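Local coordinates for neurotoxin (PDB 1ZB7), which acts as a zinc endopeptidase in the host cytosol, cleaving an Ala-Ala bond of the synaptobrevin VAMP2 and probably the equivalent bonds of VAMP1 and VAMP3, at residues Ile5-Tyr10 against Thr91-Phe96; Phe96-Ser101 against Tyr364-Arg369; Leu119-Thr124 against Met175-His180; Lys128-Val133 against Ser308-Gly313; Arg302-Ser307 against Gly335-Asp340. All coordinates share one frame; numbering follows the deposited sequence.

Contact 1 of 5, residues Ile5-Tyr10 against Thr91-Phe96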
# COMPACT_ATOMS: atom_id res chain seq x y z
N ILE A 5 -19.62 8.38 32.10
CA ILE A 5 -19.87 9.26 30.94
C ILE A 5 -21.13 10.09 31.24
O ILE A 5 -22.21 9.53 31.40
CB ILE A 5 -20.01 8.45 29.62
CG1 ILE A 5 -18.77 7.54 29.47
CG2 ILE A 5 -20.17 9.39 28.46
CD1 ILE A 5 -18.75 6.70 28.26
N LYS A 6 -20.94 11.41 31.32
CA LYS A 6 -21.99 12.33 31.67
C LYS A 6 -22.82 12.79 30.47
O LYS A 6 -22.29 13.05 29.42
CB LYS A 6 -21.40 13.54 32.42
CG LYS A 6 -22.47 14.34 33.10
CD LYS A 6 -21.93 15.28 34.08
CE LYS A 6 -23.07 16.30 34.39
NZ LYS A 6 -22.63 17.14 35.55
N ASN A 7 -24.15 12.83 30.65
CA ASN A 7 -25.11 13.39 29.73
C ASN A 7 -25.24 14.89 29.86
O ASN A 7 -25.25 15.37 30.90
CB ASN A 7 -26.53 12.80 30.00
CG ASN A 7 -26.63 11.25 29.79
OD1 ASN A 7 -26.15 10.65 28.78
ND2 ASN A 7 -27.33 10.62 30.73
N PHE A 8 -25.45 15.59 28.78
CA PHE A 8 -25.55 17.05 28.72
C PHE A 8 -26.50 17.41 27.62
O PHE A 8 -26.67 16.64 26.65
CB PHE A 8 -24.24 17.69 28.29
CG PHE A 8 -23.13 17.60 29.35
CD1 PHE A 8 -23.15 18.41 30.47
CD2 PHE A 8 -22.06 16.78 29.16
CE1 PHE A 8 -22.13 18.35 31.41
CE2 PHE A 8 -21.06 16.73 30.12
CZ PHE A 8 -21.07 17.52 31.17
N ASN A 9 -27.11 18.59 27.77
CA ASN A 9 -27.80 19.28 26.69
C ASN A 9 -26.94 20.44 26.33
O ASN A 9 -26.37 20.98 27.20
CB ASN A 9 -29.19 19.77 27.15
CG ASN A 9 -30.05 18.64 27.74
OD1 ASN A 9 -30.54 17.79 26.96
ND2 ASN A 9 -30.19 18.59 29.12
N TYR A 10 -26.85 20.81 25.05
CA TYR A 10 -26.14 21.98 24.63
C TYR A 10 -26.47 23.23 25.39
O TYR A 10 -25.58 24.01 25.69
CB TYR A 10 -26.28 22.28 23.15
CG TYR A 10 -25.28 23.35 22.75
CD1 TYR A 10 -23.93 23.04 22.62
CD2 TYR A 10 -25.65 24.67 22.57
CE1 TYR A 10 -23.03 23.98 22.28
CE2 TYR A 10 -24.70 25.63 22.21
CZ TYR A 10 -23.40 25.26 22.06
OH TYR A 10 -22.42 26.15 21.69
N THR A 91 -24.73 12.72 20.15
CA THR A 91 -24.18 11.64 19.33
C THR A 91 -22.77 11.25 19.85
O THR A 91 -22.47 10.10 19.97
CB THR A 91 -24.07 12.05 17.83
OG1 THR A 91 -25.36 12.42 17.34
CG2 THR A 91 -23.51 10.95 17.00
N MET A 92 -21.92 12.22 20.16
CA MET A 92 -20.59 11.94 20.72
C MET A 92 -20.70 11.13 22.03
O MET A 92 -19.94 10.18 22.25
CB MET A 92 -19.77 13.22 20.96
CG MET A 92 -19.25 13.96 19.74
SD MET A 92 -18.61 12.87 18.40
CE MET A 92 -17.23 12.11 19.29
N ILE A 93 -21.65 11.51 22.89
CA ILE A 93 -21.84 10.81 24.13
C ILE A 93 -22.30 9.39 23.89
O ILE A 93 -21.89 8.45 24.61
CB ILE A 93 -22.85 11.54 24.99
CG1 ILE A 93 -22.23 12.84 25.48
CG2 ILE A 93 -23.37 10.64 26.16
CD1 ILE A 93 -23.30 13.86 25.92
N LYS A 94 -23.19 9.21 22.89
CA LYS A 94 -23.71 7.91 22.60
C LYS A 94 -22.57 7.04 22.10
O LYS A 94 -22.46 5.89 22.46
CB LYS A 94 -24.83 7.96 21.58
CG LYS A 94 -25.38 6.61 21.13
CD LYS A 94 -26.79 6.72 20.70
CE LYS A 94 -27.37 5.34 20.18
NZ LYS A 94 -28.71 5.59 19.56
N LEU A 95 -21.70 7.60 21.30
CA LEU A 95 -20.57 6.87 20.77
C LEU A 95 -19.61 6.48 21.86
O LEU A 95 -19.18 5.35 21.90
CB LEU A 95 -19.88 7.66 19.65
CG LEU A 95 -20.72 7.95 18.37
CD1 LEU A 95 -19.80 8.71 17.41
CD2 LEU A 95 -21.22 6.73 17.75
N PHE A 96 -19.33 7.38 22.80
CA PHE A 96 -18.51 6.98 23.93
C PHE A 96 -19.22 5.91 24.75
O PHE A 96 -18.57 5.01 25.27
CB PHE A 96 -18.07 8.14 24.82
CG PHE A 96 -16.90 8.90 24.29
CD1 PHE A 96 -17.09 10.02 23.48
CD2 PHE A 96 -15.62 8.51 24.58
CE1 PHE A 96 -16.00 10.73 22.92
CE2 PHE A 96 -14.47 9.21 24.06
CZ PHE A 96 -14.65 10.34 23.24
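The carboxamide of Asn7 meets Ile93 through its oxygen, OD1 lying 3.8 Å from the methyl CG2, and the two side chains run nearly perpendicular. The Phe8 ring has Lys6 CG over one face, displaced toward the rim, and packs edge-to-face with Phe37; what Phe8 presents to Ile93 is its backbone N, 4.0 Å from CD1. Phe96 touches Ile5 with CB, 3.8 Å from Ile5 CD1, while its ring leads away toward Leu228 and Leu232.

Ile93 is the centre of the contact. With CG1 anti to the carbonyl carbon (chi1 -70°) and CD1 extended beyond it, its tip comes 3.7 Å from Lys6 O, and CG2 is left beside Asn7 and Ile5. Ile5 and Ile93 lie alongside, running in opposite senses, CG2 to CG2 at 4.1 Å, and Ile5 CD1 rests 3.4 Å from Phe96 O. No hydrogen bond crosses. The Lys6 ammonium forms a salt bridge with Asp18.

An extended N-terminal segment is thus laid over one side of helix 82-99, whose Met92, Leu95 and Phe96 pack on helix 224-239, the helix that carries the HExxH motif of this zinc protease family.

Contact 2 of 5, residues Phe96-Ser101 against Tyr364-Arg369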
# COMPACT_ATOMS: atom_id res chain seq x y z
N PHE A 96 -19.33 7.38 22.80
CA PHE A 96 -18.51 6.98 23.93
C PHE A 96 -19.22 5.91 24.75
O PHE A 96 -18.57 5.01 25.27
CB PHE A 96 -18.07 8.14 24.82
CG PHE A 96 -16.90 8.90 24.29
CD1 PHE A 96 -17.09 10.02 23.48
CD2 PHE A 96 -15.62 8.51 24.58
CE1 PHE A 96 -16.00 10.73 22.92
CE2 PHE A 96 -14.47 9.21 24.06
CZ PHE A 96 -14.65 10.34 23.24
N ASN A 97 -20.52 6.01 24.90
CA ASN A 97 -21.26 4.96 25.63
C ASN A 97 -21.15 3.60 24.97
O ASN A 97 -20.96 2.61 25.63
CB ASN A 97 -22.72 5.32 25.90
CG ASN A 97 -22.88 6.25 27.10
OD1 ASN A 97 -22.24 6.08 28.13
ND2 ASN A 97 -23.68 7.25 26.94
N ARG A 98 -21.18 3.59 23.65
CA ARG A 98 -20.93 2.42 22.88
C ARG A 98 -19.52 1.81 23.11
O ARG A 98 -19.41 0.60 23.39
CB ARG A 98 -21.26 2.69 21.41
CG ARG A 98 -20.86 1.57 20.43
CD ARG A 98 -21.91 1.44 19.30
NE ARG A 98 -21.53 0.45 18.30
CZ ARG A 98 -21.51 -0.87 18.46
NH1 ARG A 98 -21.84 -1.43 19.62
NH2 ARG A 98 -21.11 -1.65 17.44
N ILE A 99 -18.49 2.64 23.05
CA ILE A 99 -17.15 2.20 23.27
C ILE A 99 -17.09 1.62 24.69
O ILE A 99 -16.52 0.57 24.95
CB ILE A 99 -16.14 3.36 23.12
CG1 ILE A 99 -16.08 3.77 21.63
CG2 ILE A 99 -14.74 2.96 23.69
CD1 ILE A 99 -15.56 5.15 21.34
N ASN A 100 -17.72 2.34 25.60
CA ASN A 100 -17.76 1.95 27.00
C ASN A 100 -18.60 0.66 27.29
O ASN A 100 -18.62 0.27 28.44
CB ASN A 100 -18.15 3.16 27.89
CG ASN A 100 -17.45 3.13 29.28
OD1 ASN A 100 -16.23 2.73 29.41
ND2 ASN A 100 -18.14 3.70 30.30
N SER A 101 -19.18 -0.02 26.29
CA SER A 101 -20.10 -1.16 26.51
C SER A 101 -19.39 -2.46 26.65
O SER A 101 -19.98 -3.42 27.03
CB SER A 101 -21.20 -1.33 25.45
OG SER A 101 -20.68 -1.50 24.12
N TYR A 364 -16.28 -5.99 18.78
CA TYR A 364 -17.57 -5.26 18.75
C TYR A 364 -18.52 -5.78 17.65
O TYR A 364 -19.67 -5.30 17.54
CB TYR A 364 -17.37 -3.75 18.58
CG TYR A 364 -16.92 -3.12 19.83
CD1 TYR A 364 -17.83 -2.45 20.66
CD2 TYR A 364 -15.58 -3.24 20.26
CE1 TYR A 364 -17.43 -1.90 21.88
CE2 TYR A 364 -15.17 -2.66 21.46
CZ TYR A 364 -16.13 -2.01 22.29
OH TYR A 364 -15.74 -1.46 23.51
N GLY A 365 -18.09 -6.77 16.86
CA GLY A 365 -18.93 -7.29 15.72
C GLY A 365 -19.18 -6.18 14.71
O GLY A 365 -20.30 -5.93 14.24
N ILE A 366 -18.11 -5.45 14.41
CA ILE A 366 -18.15 -4.34 13.47
C ILE A 366 -17.32 -4.74 12.28
O ILE A 366 -16.21 -5.23 12.38
CB ILE A 366 -17.63 -3.06 14.11
CG1 ILE A 366 -18.61 -2.56 15.20
CG2 ILE A 366 -17.44 -2.00 13.11
CD1 ILE A 366 -17.96 -1.43 16.13
N LYS A 367 -17.94 -4.62 11.11
CA LYS A 367 -17.21 -4.67 9.88
C LYS A 367 -16.34 -3.41 9.60
O LYS A 367 -16.79 -2.28 9.66
CB LYS A 367 -18.16 -4.92 8.71
CG LYS A 367 -17.34 -5.42 7.58
CD LYS A 367 -18.05 -6.17 6.62
CE LYS A 367 -17.03 -6.79 5.67
NZ LYS A 367 -17.28 -8.26 5.50
N THR A 368 -15.10 -3.67 9.24
CA THR A 368 -14.20 -2.65 8.69
C THR A 368 -13.53 -3.13 7.40
O THR A 368 -13.70 -4.24 6.95
CB THR A 368 -13.22 -2.17 9.82
OG1 THR A 368 -12.71 -0.85 9.52
CG2 THR A 368 -12.16 -3.09 10.04
N ARG A 369 -12.81 -2.23 6.78
CA ARG A 369 -12.01 -2.52 5.63
C ARG A 369 -11.09 -3.68 5.90
O ARG A 369 -10.61 -3.90 7.00
CB ARG A 369 -11.10 -1.37 5.35
CG ARG A 369 -11.77 -0.09 5.01
CD ARG A 369 -10.75 0.94 4.64
NE ARG A 369 -9.77 1.23 5.66
CZ ARG A 369 -8.60 1.83 5.43
NH1 ARG A 369 -8.18 2.12 4.17
NH2 ARG A 369 -7.83 2.10 6.46
O HOH W 1 -21.24 -4.34 19.29
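Two helix C-termini meet here: the last turn of helix 82-99 and the Schellman motif closing helix 357-364, where Gly365 takes a positive phi. Tyr364, the final residue of its helix, reaches across with CG anti to the carbonyl carbon (chi1 -76°). Its hydroxyl donates to Ile99 O, OH to O 2.6 Å, approaching in the carbonyl plane on a lone pair. The hydrogen bond thus uses a carbonyl at the end of the partner helix. The ring turns its edge to the same turn, with Arg98 O 3.5 Å from CE1 and near the ring plane. Arg98 O takes its two hydrogen bonds from within its own segment, from Ser101 N and, at 2.6 Å, from Ser101 OG.

The Arg98 guanidinium lies beside the ring, with Tyr364 CD1 over one of its faces, 4.3 Å from NH1. The Arg98 and Ile366 side chains run toward each other, and Ile366 CD1 stops 3.4 Å from Arg98 NH2, obliquely to the guanidinium. The charged end is held by partners beyond both segments: NH2 forms a salt bridge with Asp223, and NH1 donates to Gln393 O. Ile99 and Ile366 face helix 224-239 through Leu228 and Leu226, respectively. A water at the guanidinium edge, in its plane, completes the junction: it accepts from Arg98 NH1 at 3.0 Å and donates to Tyr364 O at 2.5 Å.

Contact 3 of 5, residues Leu119-Thr124 against Met175-His180; sequences LGNAST and MIMNGH
Asn121 and Ala122 reach His180 from a type I beta turn running from Asn121 to Thr124, and the two backbones come nearest at Ala122 and His180, whose CA atoms are 6.3 Å apart. An Asx turn is built into the same corner: Asn121 OD1 accepts from Ser123 N at 3.0 Å, in the carbonyl plane and on a lone pair. Asn121 O, at the start of the turn, takes two bonds, from Thr124 N and from Thr124 OG1. These bonds hold the corner that meets the loop 175-180.

The His180 imidazole lies against that corner. Ala122 CB sits over one face in a CH-pi contact, 3.8 Å from the ring centroid and 29° off the normal. Ser123 N lies over the same face, toward the rim. CG of His180 stands between its own backbone N and carbonyl carbon (chi1 59°), which brings the ring against the turn. The Asn121 and His180 side chains run roughly perpendicular, yet the amide plane is only 34° from the ring plane, with Asn121 OD1 3.4 Å from His180 CE1. Ser123 CB lies 3.7 Å from His180 NE2.

Met177, bent at chi2 and chi3, brings its methyl CE to 3.6 Å from Asn121 ND2, an atom whose hydrogen bond goes to Asn135 OD1. The contact lies at the surface and joins the loop after helix 103-114 to the loop after strand 171-173. A water links the turn to the ring, accepting from Ala122 N at 3.2 Å and lying 2.6 Å from His180 ND1.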
# COMPACT_ATOMS: atom_id res chain seq x y z
N LEU A 119 4.26 17.37 32.54
CA LEU A 119 4.43 18.83 32.77
C LEU A 119 5.75 19.41 32.24
O LEU A 119 6.63 19.78 32.98
CB LEU A 119 4.22 19.15 34.24
CG LEU A 119 2.99 18.56 34.90
CD1 LEU A 119 2.86 19.04 36.27
CD2 LEU A 119 1.64 18.89 34.13
N GLY A 120 5.89 19.46 30.93
CA GLY A 120 7.07 20.00 30.31
C GLY A 120 7.25 19.49 28.90
O GLY A 120 6.43 18.78 28.39
N ASN A 121 8.39 19.80 28.29
CA ASN A 121 8.75 19.39 26.93
C ASN A 121 10.24 19.62 26.82
O ASN A 121 10.82 20.04 27.76
CB ASN A 121 8.00 20.13 25.83
CG ASN A 121 8.02 21.64 25.98
OD1 ASN A 121 9.06 22.25 26.06
ND2 ASN A 121 6.85 22.26 25.94
N ALA A 122 10.82 19.31 25.67
CA ALA A 122 12.26 19.43 25.42
C ALA A 122 12.84 20.74 25.84
O ALA A 122 13.98 20.80 26.17
CB ALA A 122 12.57 19.21 23.89
N SER A 123 12.07 21.82 25.83
CA SER A 123 12.61 23.13 26.16
C SER A 123 12.38 23.53 27.58
O SER A 123 12.75 24.64 27.97
CB SER A 123 11.88 24.14 25.29
OG SER A 123 10.54 24.21 25.77
N THR A 124 11.72 22.69 28.38
CA THR A 124 11.62 23.03 29.81
C THR A 124 12.79 22.47 30.57
O THR A 124 13.25 21.40 30.25
CB THR A 124 10.24 22.62 30.41
OG1 THR A 124 10.02 21.22 30.22
CG2 THR A 124 9.12 23.35 29.65
N MET A 175 -0.85 20.88 18.87
CA MET A 175 -0.12 22.08 18.45
C MET A 175 1.33 21.74 18.81
O MET A 175 1.66 21.63 20.02
N ILE A 176 2.17 21.53 17.79
CA ILE A 176 3.59 21.17 18.05
C ILE A 176 4.54 22.41 18.11
O ILE A 176 4.36 23.46 17.47
CB ILE A 176 4.14 19.96 17.17
CG1 ILE A 176 3.38 18.64 17.50
CG2 ILE A 176 5.63 19.69 17.40
CD1 ILE A 176 3.67 18.04 18.95
N MET A 177 5.55 22.24 18.97
CA MET A 177 6.32 23.32 19.54
C MET A 177 7.33 23.83 18.52
O MET A 177 7.39 23.36 17.37
CB MET A 177 7.03 22.81 20.80
CG MET A 177 6.17 21.84 21.70
SD MET A 177 4.66 22.51 22.46
CE MET A 177 5.31 24.04 23.18
N ASN A 178 8.09 24.84 18.96
CA ASN A 178 9.22 25.37 18.19
C ASN A 178 10.42 24.42 18.31
O ASN A 178 11.07 24.33 19.38
CB ASN A 178 9.57 26.79 18.67
CG ASN A 178 10.79 27.36 17.95
OD1 ASN A 178 11.70 27.93 18.59
ND2 ASN A 178 10.82 27.21 16.60
N GLY A 179 10.71 23.72 17.21
CA GLY A 179 11.68 22.63 17.21
C GLY A 179 10.93 21.35 17.58
O GLY A 179 10.05 20.89 16.85
N HIS A 180 11.26 20.82 18.75
CA HIS A 180 10.78 19.53 19.27
C HIS A 180 9.27 19.08 19.12
O HIS A 180 8.34 19.88 18.82
CB HIS A 180 11.17 19.50 20.73
CG HIS A 180 10.57 20.63 21.52
ND1 HIS A 180 9.33 20.53 22.15
CD2 HIS A 180 11.03 21.88 21.77
CE1 HIS A 180 9.07 21.68 22.75
NE2 HIS A 180 10.08 22.52 22.54
O HOH W 2 9.01 18.23 23.24

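Contact 4 of 5, residues Lys128-Val133 against Ser308-Gly313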
# COMPACT_ATOMS: atom_id res chain seq x y z
N LYS A 128 12.60 20.94 36.50
CA LYS A 128 11.26 21.49 36.79
C LYS A 128 10.04 20.83 36.06
O LYS A 128 10.21 20.12 35.09
CB LYS A 128 11.20 23.00 36.56
CG LYS A 128 11.72 23.77 37.68
CD LYS A 128 11.82 25.24 37.39
CE LYS A 128 12.58 26.00 38.46
NZ LYS A 128 11.59 26.75 39.35
N PHE A 129 8.89 20.93 36.73
CA PHE A 129 7.66 20.80 36.17
C PHE A 129 7.20 22.22 35.69
O PHE A 129 7.40 23.23 36.40
CB PHE A 129 6.63 20.21 37.11
CG PHE A 129 6.79 18.68 37.42
CD1 PHE A 129 7.16 17.77 36.44
CD2 PHE A 129 6.44 18.19 38.67
CE1 PHE A 129 7.19 16.38 36.71
CE2 PHE A 129 6.45 16.82 38.92
CZ PHE A 129 6.88 15.94 38.03
N ALA A 130 6.61 22.24 34.51
CA ALA A 130 6.09 23.44 33.87
C ALA A 130 4.69 23.06 33.29
O ALA A 130 4.61 22.37 32.33
CB ALA A 130 7.07 23.91 32.73
N ALA A 131 3.62 23.46 33.96
CA ALA A 131 2.25 23.25 33.50
C ALA A 131 1.82 24.28 32.48
O ALA A 131 0.91 24.06 31.71
CB ALA A 131 1.32 23.28 34.68
N ASN A 132 2.49 25.40 32.45
CA ASN A 132 2.06 26.52 31.69
C ASN A 132 2.63 26.48 30.30
O ASN A 132 3.20 27.49 29.84
CB ASN A 132 2.54 27.80 32.35
CG ASN A 132 4.09 27.82 32.46
OD1 ASN A 132 4.73 27.38 33.51
ND2 ASN A 132 4.72 28.29 31.35
N VAL A 133 2.59 25.32 29.65
CA VAL A 133 3.12 25.17 28.32
C VAL A 133 2.05 24.57 27.41
O VAL A 133 1.15 23.86 27.89
CB VAL A 133 4.39 24.31 28.29
CG1 VAL A 133 5.51 25.04 29.02
CG2 VAL A 133 4.15 22.91 28.81
N SER A 308 11.02 21.10 41.59
CA SER A 308 10.05 22.16 41.73
C SER A 308 9.34 22.37 40.42
O SER A 308 9.58 21.73 39.39
CB SER A 308 10.68 23.49 42.23
OG SER A 308 11.68 23.92 41.29
N ALA A 309 8.41 23.30 40.49
CA ALA A 309 7.58 23.65 39.43
C ALA A 309 7.84 25.10 39.04
O ALA A 309 8.25 25.87 39.85
CB ALA A 309 6.15 23.47 39.85
N GLN A 310 7.60 25.46 37.79
CA GLN A 310 7.79 26.85 37.34
C GLN A 310 6.86 27.84 38.03
O GLN A 310 7.28 28.99 38.34
CB GLN A 310 7.73 26.98 35.83
CG GLN A 310 9.19 26.91 35.19
CD GLN A 310 9.11 26.87 33.67
OE1 GLN A 310 8.00 27.01 33.10
NE2 GLN A 310 10.24 26.64 33.01
N GLY A 311 5.65 27.36 38.34
CA GLY A 311 4.61 28.19 38.89
C GLY A 311 4.21 27.70 40.27
O GLY A 311 5.03 27.07 41.00
N SER A 312 2.99 28.02 40.67
CA SER A 312 2.58 27.84 42.06
C SER A 312 1.50 26.79 41.97
O SER A 312 1.01 26.56 40.88
CB SER A 312 2.04 29.16 42.66
OG SER A 312 0.91 29.61 41.91
N GLY A 313 1.17 26.10 43.06
CA GLY A 313 0.09 25.12 43.05
C GLY A 313 0.45 23.70 42.64
O GLY A 313 -0.32 22.78 42.88
O HOH W 3 4.29 24.98 36.70
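Phe129 is bonded through both its backbone polar atoms to the segment 308-313. Its N donates to Ser308 O at 2.9 Å with an N-H...O angle of 161°, and its O accepts from Gln310 N at 2.6 Å, the donor nearly along the C=O axis. This is the pattern of a parallel bridge, with Phe129 opposite Ala309 and its two bonds running to the residues before and after. Two CA-H...O contacts fill in beside them: Lys128 CA to Ser308 O, and Ala309 CA to Phe129 O, each 3.1 Å.

Further out, the Lys128 side chain lies across Ser308. A bend at chi4 (-103°) brings NZ into weak hydrogen bonds with Ser308 OG at 3.4 Å and Ala309 O at 3.5 Å. Past the paired residues, a water accepts from both Ala131 N and Gly311 N, linking the backbones where they are no longer directly bonded.

Side-chain packing surrounds the backbone bonds. Lys128 and Gln310 run nearly perpendicular, Lys128 CD to Gln310 CG at 3.8 Å, and the end of Gln310 rests by the methyl of Ala130 and near Asn132. On the other face of the pair, Phe129 CB and Ala309 CB are 4.3 Å apart.

Strands 128-129 and 308-309 pair as a short, weakly bonded parallel two-stranded sheet. Phe129 and Ala309 turn toward helix 316-327, where both touch Ile316, and the Phe129 ring also packs on Tyr319 and on Val306. Next along the chain, Ala130 is backbone-bonded to Leu119, in the loop after helix 103-114.

Contact 5 of 5, residues Arg302-Ser307 against Gly335-Asp340; sequences RLNIVS and GKYSVD
Hydrogen bonds carry this contact, and both belong to the Asn304 carboxamide. OD1 accepts from Tyr337 N at 2.9 Å with an N-H...O angle of 168°, on a lone pair in the carbonyl plane. ND2 donates to Tyr337 O, also at 2.9 Å, with the acceptor only 11° out of the amide plane. Gripped at both atoms by one residue, the amide is fixed in rotation and matches the backbone N and O of Tyr337 much as a neighbouring strand would. Water 4 adds a third link, donating to Asn304 OD1 and, at 2.7 Å, to Gly335 O.

Van der Waals contacts surround the amide. OD1 also lies at the edge of the Tyr337 ring, near its plane, 3.2 Å from CD2, and the amide and ring planes are 13° apart. Lys336, bent at chi2, brings CD to 3.7 Å from Asn304 CG.

The aromatic contact comes from Leu303. Its CD1 sits over a face of the Tyr337 ring in a CH-pi contact, 4.3 Å from the centroid, and its CB is 3.8 Å from Tyr337 CD2. The same ring touches Lys320 and Lys324 of helix 316-327.

Strand 337-338 forms a short antiparallel pair with strand 330-331, Ser338 bonding to Val330. The arrangement is thus a small hairpin whose other edge is bonded by an asparagine side chain at the C-terminal end of helix 282-303, at the surface of the protease domain.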
# COMPACT_ATOMS: atom_id res chain seq x y z
N ARG A 302 14.20 12.51 34.02
CA ARG A 302 13.61 13.80 34.42
C ARG A 302 12.98 13.76 35.82
O ARG A 302 13.26 14.66 36.65
CB ARG A 302 12.60 14.39 33.35
CG ARG A 302 13.41 15.08 32.30
CD ARG A 302 12.78 15.45 30.95
NE ARG A 302 12.28 16.80 31.07
CZ ARG A 302 12.62 17.90 30.41
NH1 ARG A 302 13.52 17.97 29.43
NH2 ARG A 302 11.94 18.98 30.75
N LEU A 303 12.23 12.69 36.11
CA LEU A 303 11.52 12.56 37.34
C LEU A 303 12.51 12.52 38.49
O LEU A 303 12.20 13.00 39.55
CB LEU A 303 10.64 11.30 37.37
CG LEU A 303 9.30 11.35 36.65
CD1 LEU A 303 8.53 10.09 36.99
CD2 LEU A 303 8.48 12.60 36.97
N ASN A 304 13.69 11.94 38.25
CA ASN A 304 14.66 11.82 39.28
C ASN A 304 15.32 13.12 39.63
O ASN A 304 16.04 13.13 40.51
CB ASN A 304 15.72 10.76 38.92
CG ASN A 304 15.15 9.38 38.95
OD1 ASN A 304 14.11 9.19 39.56
ND2 ASN A 304 15.74 8.43 38.24
N ILE A 305 15.13 14.18 38.87
CA ILE A 305 15.75 15.43 39.15
C ILE A 305 14.80 16.56 39.28
O ILE A 305 15.25 17.63 39.58
CB ILE A 305 16.89 15.88 38.11
CG1 ILE A 305 16.37 16.08 36.74
CG2 ILE A 305 18.13 14.92 38.19
CD1 ILE A 305 17.54 16.29 35.72
N VAL A 306 13.50 16.33 39.13
CA VAL A 306 12.50 17.38 39.33
C VAL A 306 12.39 17.66 40.73
O VAL A 306 12.37 16.76 41.55
CB VAL A 306 10.99 17.01 38.71
CG1 VAL A 306 9.89 18.03 39.19
CG2 VAL A 306 11.12 17.07 37.33
N SER A 307 12.56 18.93 41.06
CA SER A 307 12.56 19.37 42.49
C SER A 307 11.62 20.57 42.69
O SER A 307 11.42 20.97 43.82
CB SER A 307 13.92 19.75 42.82
OG SER A 307 14.28 20.81 42.01
N GLY A 335 13.67 6.53 46.24
CA GLY A 335 12.84 7.33 45.51
C GLY A 335 13.19 7.42 44.03
O GLY A 335 12.50 8.18 43.29
N LYS A 336 14.24 6.68 43.60
CA LYS A 336 14.60 6.75 42.14
C LYS A 336 13.83 5.85 41.24
O LYS A 336 13.73 4.63 41.47
CB LYS A 336 16.11 6.52 41.93
CG LYS A 336 16.96 7.58 42.71
CD LYS A 336 16.71 9.10 42.27
CE LYS A 336 17.27 10.08 43.28
NZ LYS A 336 16.52 9.91 44.58
N TYR A 337 13.34 6.49 40.13
CA TYR A 337 12.60 5.83 39.12
C TYR A 337 13.47 5.26 38.04
O TYR A 337 14.51 5.84 37.65
CB TYR A 337 11.60 6.79 38.48
CG TYR A 337 10.69 7.44 39.50
CD1 TYR A 337 9.55 6.77 39.98
CD2 TYR A 337 11.02 8.69 40.06
CE1 TYR A 337 8.72 7.37 40.90
CE2 TYR A 337 10.21 9.30 41.05
CZ TYR A 337 9.04 8.64 41.44
OH TYR A 337 8.19 9.26 42.33
N SER A 338 13.02 4.10 37.54
CA SER A 338 13.71 3.40 36.47
C SER A 338 12.65 2.65 35.63
O SER A 338 11.49 2.56 36.00
CB SER A 338 14.81 2.49 37.01
OG SER A 338 14.21 1.34 37.60
N VAL A 339 13.06 2.25 34.43
CA VAL A 339 12.23 1.48 33.51
C VAL A 339 12.60 0.02 33.61
O VAL A 339 13.75 -0.39 33.32
CB VAL A 339 12.44 1.89 32.05
CG1 VAL A 339 11.53 1.05 31.10
CG2 VAL A 339 12.13 3.35 31.87
N ASP A 340 11.61 -0.77 34.02
CA ASP A 340 11.70 -2.22 34.04
C ASP A 340 11.33 -2.76 32.67
O ASP A 340 10.29 -2.39 32.10
CB ASP A 340 10.75 -2.78 35.11
CG ASP A 340 10.82 -4.29 35.23
OD1 ASP A 340 11.70 -4.75 35.98
OD2 ASP A 340 10.04 -5.02 34.60
O HOH W 4 12.85 10.62 42.09

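In the fold
From the N terminus, contact 1 closes the first loop by bringing residues 5-10 back onto helix 82-99. Contact 2 opens on the same helix, sharing Phe96, and closes a much longer loop at 364-369; Ile5 also touches Asn97 and Asn100 there. Contacts 3, 4 and 5 are nested inside that long loop. Contact 4 crosses both contact 3 and contact 5, whereas contacts 3 and 5 follow in series. These three form one touching cluster: Thr124 CG2 packs on Ala130 CB, Thr124 O meets Arg302 NH2, and Phe129 packs on Leu303. The cluster joins helices 282-303 and 316-327 to loops near residue 120, with contacts 3 and 4 across the chain's centre from contact 2.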